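Local coordinates for protein fructose-bisphosphate aldolase (Slackia heliotrinireducens, PDB 4MOZ) that belongs to the DeoC/LacD family of aldolases, enzymes built on an eight-stranded parallel alpha/beta barrel of the TIM type, at residues C[251-255]-C[287-291]; C[237-241]-C[264-268]; C[112-117]-C[179-183]; C[189-194]-C[211-217]; C[101-106]-C[118-124]. All coordinates share one frame; numbering follows the deposited sequence.

Contact 1 of 5, residues C[251-255]-C[287-291]; sequences FLQQL and AISAI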
# COMPACT_ATOMS: atom_id res chain seq x y z
N PHE C 251 -31.37 13.87 -30.31
CA PHE C 251 -30.50 14.11 -29.17
C PHE C 251 -31.12 15.08 -28.16
O PHE C 251 -31.13 14.81 -26.95
CB PHE C 251 -29.13 14.62 -29.64
CG PHE C 251 -28.21 15.02 -28.52
CD1 PHE C 251 -27.49 14.06 -27.81
CD2 PHE C 251 -28.06 16.36 -28.17
CE1 PHE C 251 -26.65 14.43 -26.77
CE2 PHE C 251 -27.22 16.74 -27.13
CZ PHE C 251 -26.51 15.77 -26.43
N LEU C 252 -31.62 16.21 -28.65
CA LEU C 252 -32.18 17.24 -27.78
C LEU C 252 -33.49 16.79 -27.15
O LEU C 252 -33.84 17.22 -26.05
CB LEU C 252 -32.35 18.57 -28.54
CG LEU C 252 -31.07 19.28 -29.00
CD1 LEU C 252 -31.37 20.27 -30.11
CD2 LEU C 252 -30.34 19.97 -27.85
N GLN C 253 -34.20 15.90 -27.85
CA GLN C 253 -35.43 15.28 -27.35
C GLN C 253 -35.14 14.28 -26.23
O GLN C 253 -35.88 14.20 -25.26
CB GLN C 253 -36.21 14.60 -28.48
CG GLN C 253 -37.57 14.03 -28.09
CD GLN C 253 -38.60 15.10 -27.74
OE1 GLN C 253 -38.90 15.97 -28.55
NE2 GLN C 253 -39.14 15.03 -26.53
N GLN C 254 -34.05 13.53 -26.37
CA GLN C 254 -33.61 12.62 -25.32
C GLN C 254 -33.32 13.38 -24.03
O GLN C 254 -33.80 13.01 -22.96
CB GLN C 254 -32.38 11.84 -25.75
CG GLN C 254 -32.65 10.72 -26.74
CD GLN C 254 -31.39 9.95 -27.11
OE1 GLN C 254 -30.39 9.99 -26.38
NE2 GLN C 254 -31.44 9.24 -28.23
N LEU C 255 -32.55 14.46 -24.14
CA LEU C 255 -32.17 15.28 -22.99
C LEU C 255 -33.39 15.89 -22.31
O LEU C 255 -33.45 15.97 -21.08
CB LEU C 255 -31.20 16.39 -23.40
CG LEU C 255 -29.83 16.02 -23.96
CD1 LEU C 255 -28.95 17.26 -24.02
CD2 LEU C 255 -29.14 14.92 -23.15
N ALA C 287 -27.74 25.14 -27.40
CA ALA C 287 -28.98 24.36 -27.50
C ALA C 287 -29.21 23.50 -26.26
O ALA C 287 -30.31 23.51 -25.69
CB ALA C 287 -28.96 23.49 -28.75
N ILE C 288 -28.17 22.78 -25.83
CA ILE C 288 -28.23 21.95 -24.63
C ILE C 288 -28.52 22.81 -23.39
O ILE C 288 -29.43 22.49 -22.62
CB ILE C 288 -26.93 21.14 -24.44
CG1 ILE C 288 -26.75 20.14 -25.58
CG2 ILE C 288 -26.95 20.41 -23.10
CD1 ILE C 288 -25.36 19.54 -25.67
N SER C 289 -27.76 23.89 -23.22
CA SER C 289 -27.93 24.80 -22.09
C SER C 289 -29.29 25.49 -22.07
O SER C 289 -29.80 25.83 -21.00
CB SER C 289 -26.82 25.86 -22.08
OG SER C 289 -25.60 25.32 -21.58
N ALA C 290 -29.88 25.70 -23.25
CA ALA C 290 -31.20 26.32 -23.34
C ALA C 290 -32.27 25.40 -22.76
O ALA C 290 -33.14 25.86 -22.01
CB ALA C 290 -31.53 26.71 -24.77
N ILE C 291 -32.21 24.11 -23.09
CA ILE C 291 -33.08 23.11 -22.48
C ILE C 291 -32.80 22.99 -20.99
O ILE C 291 -33.72 23.11 -20.17
CB ILE C 291 -32.94 21.73 -23.15
CG1 ILE C 291 -33.49 21.77 -24.58
CG2 ILE C 291 -33.66 20.66 -22.34
CD1 ILE C 291 -33.20 20.54 -25.40
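Ile-288 and Phe-251 illustrate how two outer helices of a TIM barrel pack through aliphatic branches set against an aromatic rim. The first kind of contact is this aromatic one. With its CG anti to the backbone N (chi1 174°), the phenyl group turns its rim to the second helix, and Ile-288 arrives in the ring plane, roughly at right angles, with CD1 3.7 Å from CE2 of Phe-251. One face of the same ring is taken by Leu-255 of its own helix, whose CG sits 4.1 Å above the plane and off-centre.

The second kind is purely aliphatic. Leu-255 CD1 touches Ile-288 CG2 at 3.8 Å, so Ile-288 meets a ring edge and a leucine methyl side by side. One turn earlier, Leu-252 points toward the second helix and offers CD2 to Ala-287 CB at 3.9 Å. Its CB meets the end of Ile-291, with CD1 3.8 Å away.

The third kind is contact with backbone: Ile-291 CD1 also rests against the carbonyl O of Leu-252, at 3.4 Å. Every touching residue is buried, and the side-chain contacts between the segments are all apolar.

The short helical segments run nearly side by side, 27° apart with axes 10.4 Å from each other at closest approach. Beneath them lies strand 266-269, met by Phe-251 and Ile-288 at Thr-269 and by Leu-255 and Ile-288 at Asn-267, while helix 298-305 closes the outer side through Phe-305 against Ala-287 and Ala-301 against Ile-291.

Contact 2 of 5, residues C[237-241]-C[264-268]; sequences GLVCA and ASGNA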
# COMPACT_ATOMS: atom_id res chain seq x y z
N GLY C 237 -28.24 14.77 -7.32
CA GLY C 237 -28.79 15.05 -8.64
C GLY C 237 -28.22 14.11 -9.68
O GLY C 237 -27.01 13.92 -9.77
N LEU C 238 -29.11 13.51 -10.47
CA LEU C 238 -28.69 12.57 -11.51
C LEU C 238 -28.51 13.30 -12.83
O LEU C 238 -29.39 14.06 -13.25
CB LEU C 238 -29.70 11.44 -11.65
CG LEU C 238 -29.47 10.38 -12.73
CD1 LEU C 238 -30.10 9.06 -12.30
CD2 LEU C 238 -30.00 10.83 -14.09
N VAL C 239 -27.37 13.09 -13.48
CA VAL C 239 -27.19 13.61 -14.83
C VAL C 239 -27.00 12.44 -15.78
O VAL C 239 -26.43 11.41 -15.41
CB VAL C 239 -26.05 14.65 -14.95
CG1 VAL C 239 -26.18 15.71 -13.87
CG2 VAL C 239 -24.68 14.01 -14.90
N CYS C 240 -27.50 12.59 -16.99
CA CYS C 240 -27.45 11.52 -17.96
C CYS C 240 -26.80 12.00 -19.25
O CYS C 240 -26.14 13.05 -19.28
CB CYS C 240 -28.87 11.01 -18.20
SG CYS C 240 -28.93 9.31 -18.80
N ALA C 241 -26.96 11.22 -20.32
CA ALA C 241 -26.39 11.57 -21.62
C ALA C 241 -27.33 11.16 -22.77
O ALA C 241 -28.05 10.17 -22.67
CB ALA C 241 -25.02 10.92 -21.79
N ALA C 264 -34.01 13.73 -14.32
CA ALA C 264 -32.61 14.16 -14.32
C ALA C 264 -32.44 15.61 -13.85
O ALA C 264 -33.31 16.45 -14.10
CB ALA C 264 -32.00 13.98 -15.70
N SER C 265 -31.33 15.89 -13.18
CA SER C 265 -30.99 17.25 -12.74
C SER C 265 -29.97 17.89 -13.68
O SER C 265 -29.36 18.92 -13.35
CB SER C 265 -30.44 17.22 -11.32
OG SER C 265 -31.48 16.97 -10.39
N GLY C 266 -29.78 17.29 -14.84
CA GLY C 266 -28.88 17.83 -15.84
C GLY C 266 -28.38 16.81 -16.83
O GLY C 266 -28.98 15.75 -17.00
N ASN C 267 -27.27 17.13 -17.48
CA ASN C 267 -26.69 16.27 -18.51
C ASN C 267 -25.17 16.39 -18.59
O ASN C 267 -24.59 17.37 -18.10
CB ASN C 267 -27.33 16.55 -19.87
CG ASN C 267 -27.60 18.03 -20.09
OD1 ASN C 267 -26.68 18.86 -20.10
ND2 ASN C 267 -28.87 18.36 -20.27
N ALA C 268 -24.54 15.38 -19.18
CA ALA C 268 -23.11 15.39 -19.45
C ALA C 268 -22.88 15.03 -20.92
O ALA C 268 -23.33 13.98 -21.38
CB ALA C 268 -22.38 14.41 -18.55
O HOH W 1 -32.05 14.37 -10.57
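Leu-238 and Ser-265 meet through flat peptide groups: the N-H of Ser-265 lies in the plane of the Leu-238 carbonyl and donates to its O at 2.7 Å. Farther along, the N of Ala-268 reaches the Cys-240 O at 2.8 Å, almost in line with the C=O bond (C=O...N angle 176°). Between these two firm bonds lies a weak one, from Cys-240 N to Gly-266 O at 3.5 Å. On one face of the sheet Val-239 presses its CG1 against the bare CA of Gly-266, 4.0 Å away, and keeps Lys-210 of the adjoining strand as a further neighbour. The other face carries Cys-240 and Asn-267 and is covered by helices: Cys-240 touches Leu-226 and Gln-258, and the amide of Asn-267, pointing out over Leu-255, has its ND2 bonded to Thr-292.

These are adjacent strands of the closed barrel, parallel, as in the classic TIM barrel, and joined by helix 248-260 in a beta-alpha-beta unit. Beside Leu-238 and Ser-265 a water bridges the two segments, accepting from Leu-238 N and sitting 2.7 Å from Ser-265 OG. Leu-238 CD2 adds a loose apolar touch on Ala-264 CB at 4.1 Å.

The chemistry is thus mostly that of the main chain. Gly-266 adopts backbone angles (phi 158°, psi -160°) that glycine alone tolerates comfortably, and it leaves room for the valine methyl CG1; hydrogen bonding fixes the register while the side chains serve the two faces.

Contact 3 of 5, residues C[112-117]-C[179-183]; sequences TAQDDP and PRGKA
Asp-116 reaches Lys-182 because its CG stands anti to its own carbonyl carbon (chi1 -84°), which turns the carboxylate across to the other loop. Thr-112 adds to this by directing CG2 away from its backbone N, onto the peptide that joins Gly-181 to Lys-182. The two segments belong to strand-to-helix loops of the TIM barrel, those after strands 99-102 and 172-177, and their meeting is a worked example of one acidic side chain tying irregular loops together.

OD1 of Asp-116 accepts the backbone N-H of Lys-182 at 2.9 Å, on the syn side but 27° out of the carboxylate plane. OD2 accepts a hydrogen bond from a water at 2.7 Å, which in turn accepts from Ala-183 N, and OD2 is also bonded to Glu-150 N. Three donors on a buried carboxylate would probably favour its charged form. Gly-181, whose backbone angles suit glycine and which has no CB to crowd Asp-116 OD2, brings its CA to 3.4 Å from Asp-116 OD1.

Alongside, Pro-117 packs its CG on Arg-180 CG at 4.0 Å. Beyond that point the arginine chain bends and its NE forms a salt bridge with Glu-188, so the aliphatic half alone serves the contact. Gln-114 of a neighbouring subunit packs on Asp-116 and Lys-182. Thr-112 CG2 comes within 3.6 Å of Lys-182 N.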
# COMPACT_ATOMS: atom_id res chain seq x y z
N THR C 112 -12.26 -5.32 -21.06
CA THR C 112 -12.87 -6.08 -19.96
C THR C 112 -12.58 -7.58 -20.03
O THR C 112 -12.25 -8.19 -19.02
CB THR C 112 -14.39 -5.84 -19.93
OG1 THR C 112 -14.64 -4.44 -19.72
CG2 THR C 112 -15.07 -6.64 -18.80
N ALA C 113 -12.69 -8.14 -21.23
CA ALA C 113 -12.41 -9.57 -21.47
C ALA C 113 -11.01 -9.99 -21.02
O ALA C 113 -10.80 -11.13 -20.61
CB ALA C 113 -12.63 -9.91 -22.94
N GLN C 114 -10.06 -9.06 -21.09
CA GLN C 114 -8.70 -9.30 -20.61
C GLN C 114 -8.61 -9.13 -19.10
O GLN C 114 -8.08 -9.99 -18.40
CB GLN C 114 -7.69 -8.36 -21.31
CG GLN C 114 -6.25 -8.54 -20.82
CD GLN C 114 -5.29 -7.47 -21.31
OE1 GLN C 114 -5.54 -6.82 -22.33
NE2 GLN C 114 -4.18 -7.30 -20.60
N ASP C 115 -9.12 -8.00 -18.60
CA ASP C 115 -9.09 -7.68 -17.17
C ASP C 115 -10.16 -6.63 -16.86
O ASP C 115 -10.39 -5.72 -17.65
CB ASP C 115 -7.70 -7.16 -16.77
CG ASP C 115 -7.42 -7.28 -15.26
OD1 ASP C 115 -8.08 -8.09 -14.55
OD2 ASP C 115 -6.52 -6.56 -14.78
N ASP C 116 -10.82 -6.79 -15.71
CA ASP C 116 -11.80 -5.81 -15.23
C ASP C 116 -11.17 -4.41 -15.13
O ASP C 116 -9.98 -4.29 -14.86
CB ASP C 116 -12.35 -6.24 -13.87
CG ASP C 116 -13.50 -7.23 -13.98
OD1 ASP C 116 -13.89 -7.61 -15.11
OD2 ASP C 116 -14.02 -7.64 -12.93
N PRO C 117 -11.98 -3.36 -15.33
CA PRO C 117 -11.42 -2.00 -15.37
C PRO C 117 -11.06 -1.44 -13.99
O PRO C 117 -11.72 -1.74 -12.99
CB PRO C 117 -12.54 -1.18 -15.99
CG PRO C 117 -13.79 -1.89 -15.60
CD PRO C 117 -13.44 -3.36 -15.56
N PRO C 179 -21.30 0.72 -13.92
CA PRO C 179 -21.05 -0.68 -13.58
C PRO C 179 -20.48 -1.43 -14.78
O PRO C 179 -21.11 -1.52 -15.83
CB PRO C 179 -22.43 -1.19 -13.19
CG PRO C 179 -23.11 0.01 -12.63
CD PRO C 179 -22.64 1.15 -13.50
N ARG C 180 -19.26 -1.92 -14.62
CA ARG C 180 -18.54 -2.55 -15.71
C ARG C 180 -17.65 -3.66 -15.19
O ARG C 180 -16.98 -3.52 -14.17
CB ARG C 180 -17.70 -1.53 -16.48
CG ARG C 180 -17.12 -2.06 -17.79
CD ARG C 180 -16.50 -0.95 -18.62
NE ARG C 180 -17.48 0.07 -18.98
CZ ARG C 180 -17.19 1.33 -19.32
NH1 ARG C 180 -15.92 1.74 -19.36
NH2 ARG C 180 -18.17 2.17 -19.63
N GLY C 181 -17.64 -4.77 -15.91
CA GLY C 181 -16.83 -5.91 -15.55
C GLY C 181 -17.45 -7.22 -15.98
O GLY C 181 -18.62 -7.27 -16.37
N LYS C 182 -16.62 -8.25 -15.94
CA LYS C 182 -16.99 -9.66 -16.04
C LYS C 182 -18.36 -9.96 -15.40
O LYS C 182 -19.21 -10.59 -16.02
CB LYS C 182 -15.90 -10.40 -15.26
CG LYS C 182 -15.56 -11.82 -15.63
CD LYS C 182 -14.64 -12.28 -14.52
CE LYS C 182 -13.69 -13.37 -14.96
NZ LYS C 182 -12.53 -13.41 -14.04
N ALA C 183 -18.55 -9.47 -14.18
CA ALA C 183 -19.77 -9.71 -13.40
C ALA C 183 -20.99 -8.97 -13.95
O ALA C 183 -22.13 -9.36 -13.68
CB ALA C 183 -19.56 -9.33 -11.94
O HOH W 2 -16.55 -8.49 -12.70

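Contact 4 of 5, residues C[189-194]-C[211-217]; sequences KAPTTI and VNPPVAT
Lys-189 and Val-215 are joined by the single hydrogen bond of this contact: the N-H of Val-215 donates to the carbonyl O of Lys-189 at 2.9 Å and nearly straight (165° at the hydrogen). The same oxygen receives a CA-H...O contact from Pro-214 CA at 3.3 Å, so one carbonyl just ahead of a helix collects two neighbouring residues of the facing loop. It shows how a proline-rich loop, with few N-H groups to offer, can still be anchored.

The apolar interactions gather around Ile-194. Its CG1, anti to the carbonyl carbon (chi1 -57°), crosses Pro-214 at about a right angle and lies 3.8 Å from CB of that ring. CG2 faces the other way along the loop and meets Val-211 CG2 at 3.7 Å, while CD1 packs against the backbone O of Asn-212 at 3.4 Å. Nearer the start of the helix, Pro-191 places CD 4.1 Å from Val-215 CG2 and points its CG at Thr-217 CG2, tip to tip.

A third kind of contact is the aliphatic chain of a charged residue: extended Lys-189 lies over Asn-212 and brings CE to 3.7 Å from ND2.

The helix here is the first turn of 191-204, begun after Ala-190 at the N-cap, and the loop leaves strand 208-210 for helix 222-232. That helix lies under both partners, with Ala-229 on Ile-194 and Asn-225 on Pro-191 and Pro-214, while Val-211 and Pro-213 lean on Leu-238 and Cys-240 of strand 237-240.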
# COMPACT_ATOMS: atom_id res chain seq x y z
N LYS C 189 -26.65 -1.74 -18.88
CA LYS C 189 -27.63 -0.67 -19.01
C LYS C 189 -29.06 -1.11 -18.69
O LYS C 189 -30.03 -0.49 -19.11
CB LYS C 189 -27.52 -0.03 -20.40
CG LYS C 189 -26.19 0.68 -20.62
CD LYS C 189 -25.97 1.10 -22.06
CE LYS C 189 -24.64 1.83 -22.19
NZ LYS C 189 -24.32 2.13 -23.61
N ALA C 190 -29.18 -2.20 -17.92
CA ALA C 190 -30.47 -2.60 -17.37
C ALA C 190 -30.96 -1.52 -16.41
O ALA C 190 -30.15 -0.88 -15.74
CB ALA C 190 -30.36 -3.95 -16.67
N PRO C 191 -32.28 -1.31 -16.35
CA PRO C 191 -32.85 -0.31 -15.43
C PRO C 191 -32.39 -0.46 -13.97
O PRO C 191 -32.08 0.55 -13.34
CB PRO C 191 -34.36 -0.55 -15.55
CG PRO C 191 -34.53 -1.07 -16.94
CD PRO C 191 -33.31 -1.89 -17.24
N THR C 192 -32.34 -1.69 -13.46
CA THR C 192 -31.92 -1.94 -12.08
C THR C 192 -30.45 -1.60 -11.85
O THR C 192 -30.07 -1.13 -10.77
CB THR C 192 -32.15 -3.41 -11.65
OG1 THR C 192 -31.49 -4.29 -12.57
CG2 THR C 192 -33.65 -3.75 -11.60
N THR C 193 -29.62 -1.84 -12.86
CA THR C 193 -28.20 -1.52 -12.80
C THR C 193 -27.99 -0.01 -12.67
O THR C 193 -27.20 0.44 -11.83
CB THR C 193 -27.47 -2.05 -14.03
OG1 THR C 193 -27.64 -3.47 -14.12
CG2 THR C 193 -25.99 -1.73 -13.96
N ILE C 194 -28.70 0.75 -13.50
CA ILE C 194 -28.61 2.21 -13.51
C ILE C 194 -29.13 2.79 -12.20
O ILE C 194 -28.55 3.72 -11.65
CB ILE C 194 -29.39 2.80 -14.71
CG1 ILE C 194 -28.86 2.23 -16.04
CG2 ILE C 194 -29.34 4.33 -14.70
CD1 ILE C 194 -27.38 2.40 -16.29
N VAL C 211 -24.75 8.75 -14.96
CA VAL C 211 -25.01 7.36 -15.34
C VAL C 211 -25.32 7.26 -16.83
O VAL C 211 -25.59 8.26 -17.47
CB VAL C 211 -26.19 6.74 -14.54
CG1 VAL C 211 -25.86 6.62 -13.06
CG2 VAL C 211 -27.47 7.54 -14.75
N ASN C 212 -25.27 6.04 -17.37
CA ASN C 212 -25.77 5.78 -18.70
C ASN C 212 -27.29 5.80 -18.70
O ASN C 212 -27.91 5.50 -17.67
CB ASN C 212 -25.30 4.41 -19.19
CG ASN C 212 -23.86 4.41 -19.62
OD1 ASN C 212 -23.40 5.33 -20.31
ND2 ASN C 212 -23.12 3.38 -19.22
N PRO C 213 -27.91 6.16 -19.85
CA PRO C 213 -29.35 5.95 -19.94
C PRO C 213 -29.66 4.45 -19.93
O PRO C 213 -28.97 3.68 -20.59
CB PRO C 213 -29.72 6.58 -21.29
CG PRO C 213 -28.44 6.59 -22.07
CD PRO C 213 -27.36 6.79 -21.06
N PRO C 214 -30.68 4.03 -19.15
CA PRO C 214 -31.10 2.63 -19.17
C PRO C 214 -31.82 2.28 -20.47
O PRO C 214 -32.41 3.16 -21.10
CB PRO C 214 -32.07 2.53 -18.00
CG PRO C 214 -32.57 3.92 -17.79
CD PRO C 214 -31.43 4.82 -18.15
N VAL C 215 -31.76 1.01 -20.87
CA VAL C 215 -32.52 0.55 -22.04
C VAL C 215 -34.03 0.66 -21.81
O VAL C 215 -34.50 0.65 -20.66
CB VAL C 215 -32.16 -0.91 -22.44
CG1 VAL C 215 -30.73 -1.00 -22.94
CG2 VAL C 215 -32.41 -1.88 -21.29
N ALA C 216 -34.78 0.78 -22.90
CA ALA C 216 -36.23 0.65 -22.85
C ALA C 216 -36.57 -0.81 -22.59
O ALA C 216 -35.83 -1.72 -22.96
CB ALA C 216 -36.85 1.11 -24.16
N THR C 217 -37.70 -1.02 -21.92
CA THR C 217 -38.23 -2.37 -21.69
C THR C 217 -39.65 -2.44 -22.25
O THR C 217 -40.19 -1.44 -22.72
CB THR C 217 -38.20 -2.74 -20.19
OG1 THR C 217 -38.78 -1.68 -19.42
CG2 THR C 217 -36.77 -2.99 -19.72

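Contact 5 of 5, residues C[101-106]-C[118-124]; sequences VKMNSK and YSPQLHD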
# COMPACT_ATOMS: atom_id res chain seq x y z
N VAL C 101 -12.35 19.28 -11.98
CA VAL C 101 -11.15 18.46 -12.17
C VAL C 101 -11.48 16.97 -12.05
O VAL C 101 -11.88 16.49 -10.98
CB VAL C 101 -10.02 18.85 -11.20
CG1 VAL C 101 -8.79 17.99 -11.44
CG2 VAL C 101 -9.67 20.33 -11.38
N LYS C 102 -11.31 16.25 -13.15
CA LYS C 102 -11.54 14.82 -13.19
C LYS C 102 -10.34 14.11 -12.55
O LYS C 102 -9.25 14.07 -13.12
CB LYS C 102 -11.78 14.35 -14.63
CG LYS C 102 -12.07 12.86 -14.79
CD LYS C 102 -13.27 12.42 -13.95
CE LYS C 102 -13.91 11.17 -14.53
NZ LYS C 102 -13.00 10.00 -14.45
N MSE C 103 -10.57 13.56 -11.36
CA MSE C 103 -9.51 13.04 -10.49
C MSE C 103 -8.88 11.73 -10.95
O MSE C 103 -7.70 11.48 -10.69
CB MSE C 103 -10.03 12.87 -9.06
CG MSE C 103 -10.48 14.15 -8.42
SE MSE C 103 -9.05 15.46 -8.26
CE MSE C 103 -7.94 14.56 -6.92
N ASN C 104 -9.67 10.87 -11.59
CA ASN C 104 -9.13 9.62 -12.11
C ASN C 104 -9.31 9.47 -13.62
O ASN C 104 -10.16 10.15 -14.20
CB ASN C 104 -9.68 8.40 -11.33
CG ASN C 104 -11.18 8.18 -11.52
OD1 ASN C 104 -11.93 9.08 -11.94
ND2 ASN C 104 -11.63 6.98 -11.20
N SER C 105 -8.50 8.62 -14.23
CA SER C 105 -8.60 8.31 -15.65
C SER C 105 -7.88 7.00 -15.96
O SER C 105 -6.96 6.62 -15.24
CB SER C 105 -8.00 9.43 -16.51
OG SER C 105 -8.84 10.57 -16.53
N LYS C 106 -8.30 6.33 -17.03
CA LYS C 106 -7.61 5.15 -17.55
C LYS C 106 -7.73 5.16 -19.07
O LYS C 106 -8.55 5.90 -19.62
CB LYS C 106 -8.22 3.87 -16.97
CG LYS C 106 -9.64 3.57 -17.42
CD LYS C 106 -9.98 2.10 -17.20
CE LYS C 106 -11.29 1.73 -17.87
NZ LYS C 106 -11.15 1.56 -19.35
N TYR C 118 -10.01 -0.62 -13.97
CA TYR C 118 -9.66 0.19 -12.82
C TYR C 118 -9.15 1.56 -13.29
O TYR C 118 -8.24 1.64 -14.11
CB TYR C 118 -8.61 -0.52 -11.94
CG TYR C 118 -8.01 0.36 -10.86
CD1 TYR C 118 -8.82 1.15 -10.05
CD2 TYR C 118 -6.63 0.39 -10.64
CE1 TYR C 118 -8.28 1.96 -9.06
CE2 TYR C 118 -6.08 1.19 -9.65
CZ TYR C 118 -6.91 1.98 -8.87
OH TYR C 118 -6.38 2.79 -7.88
N SER C 119 -9.77 2.61 -12.77
CA SER C 119 -9.33 3.98 -13.04
C SER C 119 -8.80 4.62 -11.75
O SER C 119 -9.58 4.88 -10.82
CB SER C 119 -10.46 4.80 -13.66
OG SER C 119 -10.11 6.16 -13.82
N PRO C 120 -7.48 4.85 -11.67
CA PRO C 120 -6.83 5.29 -10.43
C PRO C 120 -6.86 6.80 -10.23
O PRO C 120 -6.73 7.56 -11.20
CB PRO C 120 -5.39 4.85 -10.64
CG PRO C 120 -5.18 5.03 -12.11
CD PRO C 120 -6.49 4.65 -12.75
N GLN C 121 -7.01 7.24 -8.98
CA GLN C 121 -6.83 8.64 -8.66
C GLN C 121 -5.43 9.05 -9.11
O GLN C 121 -4.45 8.38 -8.79
CB GLN C 121 -7.01 8.89 -7.16
CG GLN C 121 -6.97 10.37 -6.80
CD GLN C 121 -7.37 10.64 -5.37
OE1 GLN C 121 -8.14 9.88 -4.77
NE2 GLN C 121 -6.85 11.73 -4.80
N LEU C 122 -5.35 10.13 -9.87
CA LEU C 122 -4.11 10.51 -10.55
C LEU C 122 -3.16 11.33 -9.70
O LEU C 122 -1.98 11.39 -9.99
CB LEU C 122 -4.44 11.25 -11.85
CG LEU C 122 -5.27 10.47 -12.87
CD1 LEU C 122 -5.72 11.36 -14.02
CD2 LEU C 122 -4.51 9.25 -13.40
N HIS C 123 -3.68 11.95 -8.64
CA HIS C 123 -2.90 12.80 -7.74
C HIS C 123 -3.74 13.10 -6.54
O HIS C 123 -4.94 12.86 -6.56
CB HIS C 123 -2.52 14.10 -8.44
CG HIS C 123 -3.67 14.73 -9.20
ND1 HIS C 123 -4.64 15.43 -8.58
CD2 HIS C 123 -4.00 14.69 -10.55
CE1 HIS C 123 -5.54 15.84 -9.49
NE2 HIS C 123 -5.15 15.38 -10.69
N ASP C 124 -3.14 13.66 -5.49
CA ASP C 124 -3.92 14.02 -4.31
C ASP C 124 -4.79 15.27 -4.53
O ASP C 124 -4.62 15.99 -5.52
CB ASP C 124 -3.02 14.17 -3.07
CG ASP C 124 -1.94 15.23 -3.23
OD1 ASP C 124 -2.11 16.19 -4.02
OD2 ASP C 124 -0.91 15.11 -2.54
O HOH W 3 -6.56 14.91 -12.98
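Met-103, present as selenomethionine, curls back toward His-123 instead of stretching out. Its chain bends at both chi2 (-61°) and chi3, which lays SE 3.7 Å from CE1 of the imidazole, oblique to the ring, and swings CE to the His-123 carbonyl O at 3.5 Å. His-123 holds still for this: ND1 donates in the ring plane to Asp-124 O at 3.1 Å, and NE2 lies 2.7 Å from a water that donates to Lys-102 O. Gln-121 runs beside Met-103 in extended form, its NE2 bonded to His-123 O.

Asn-104 shows the second conformational device. Its CG sits between backbone N and carbonyl carbon (chi1 67°), which tucks the amide against Ser-119; ND2 donates to the Ser-119 O at 3.0 Å, nearly in its own amide plane though well above that of the carbonyl. OD1 accepts from Lys-102 NZ, which lies above the carbonyl plane, and also from Thr-144 N. Lys-102 NZ and Ser-105 OG reach Asn-104 O from opposite faces of its plane, consistent with a firmly held chain here.

Backbone fastening comes from Leu-122 N to Met-103 O at 2.8 Å. Asp-124 bonds to Ala-127 N as N-cap, and its N meets Gln-161 of a neighbouring subunit. A single bridge at Asn-104 and Gln-121 folds the loop back on the chain just past strand 99-102, within the TIM-barrel connection from that strand to helix 125-132.

Contacts 1 and 2 are buried, one in the helical layer and packed by aliphatic branches, the other in the barrel wall and zipped by main-chain bonds, and they meet where Ile-288 and Leu-255 touch Asn-267. Contact 5, also buried, adds polar side chains and a bent selenomethionine to a backbone bond, holding a loop on the chain that leaves a strand. Contacts 3 and 4 are only partly buried: contact 3 joins two loops through a carboxylate, contact 4 a helix start to a loop through one backbone bond and apolar packing on prolines. Contact 4 borders contact 2 at Val-211 and Val-239; contact 3 borders contact 5 at Pro-117 and Lys-106, and these two reach a neighbouring subunit.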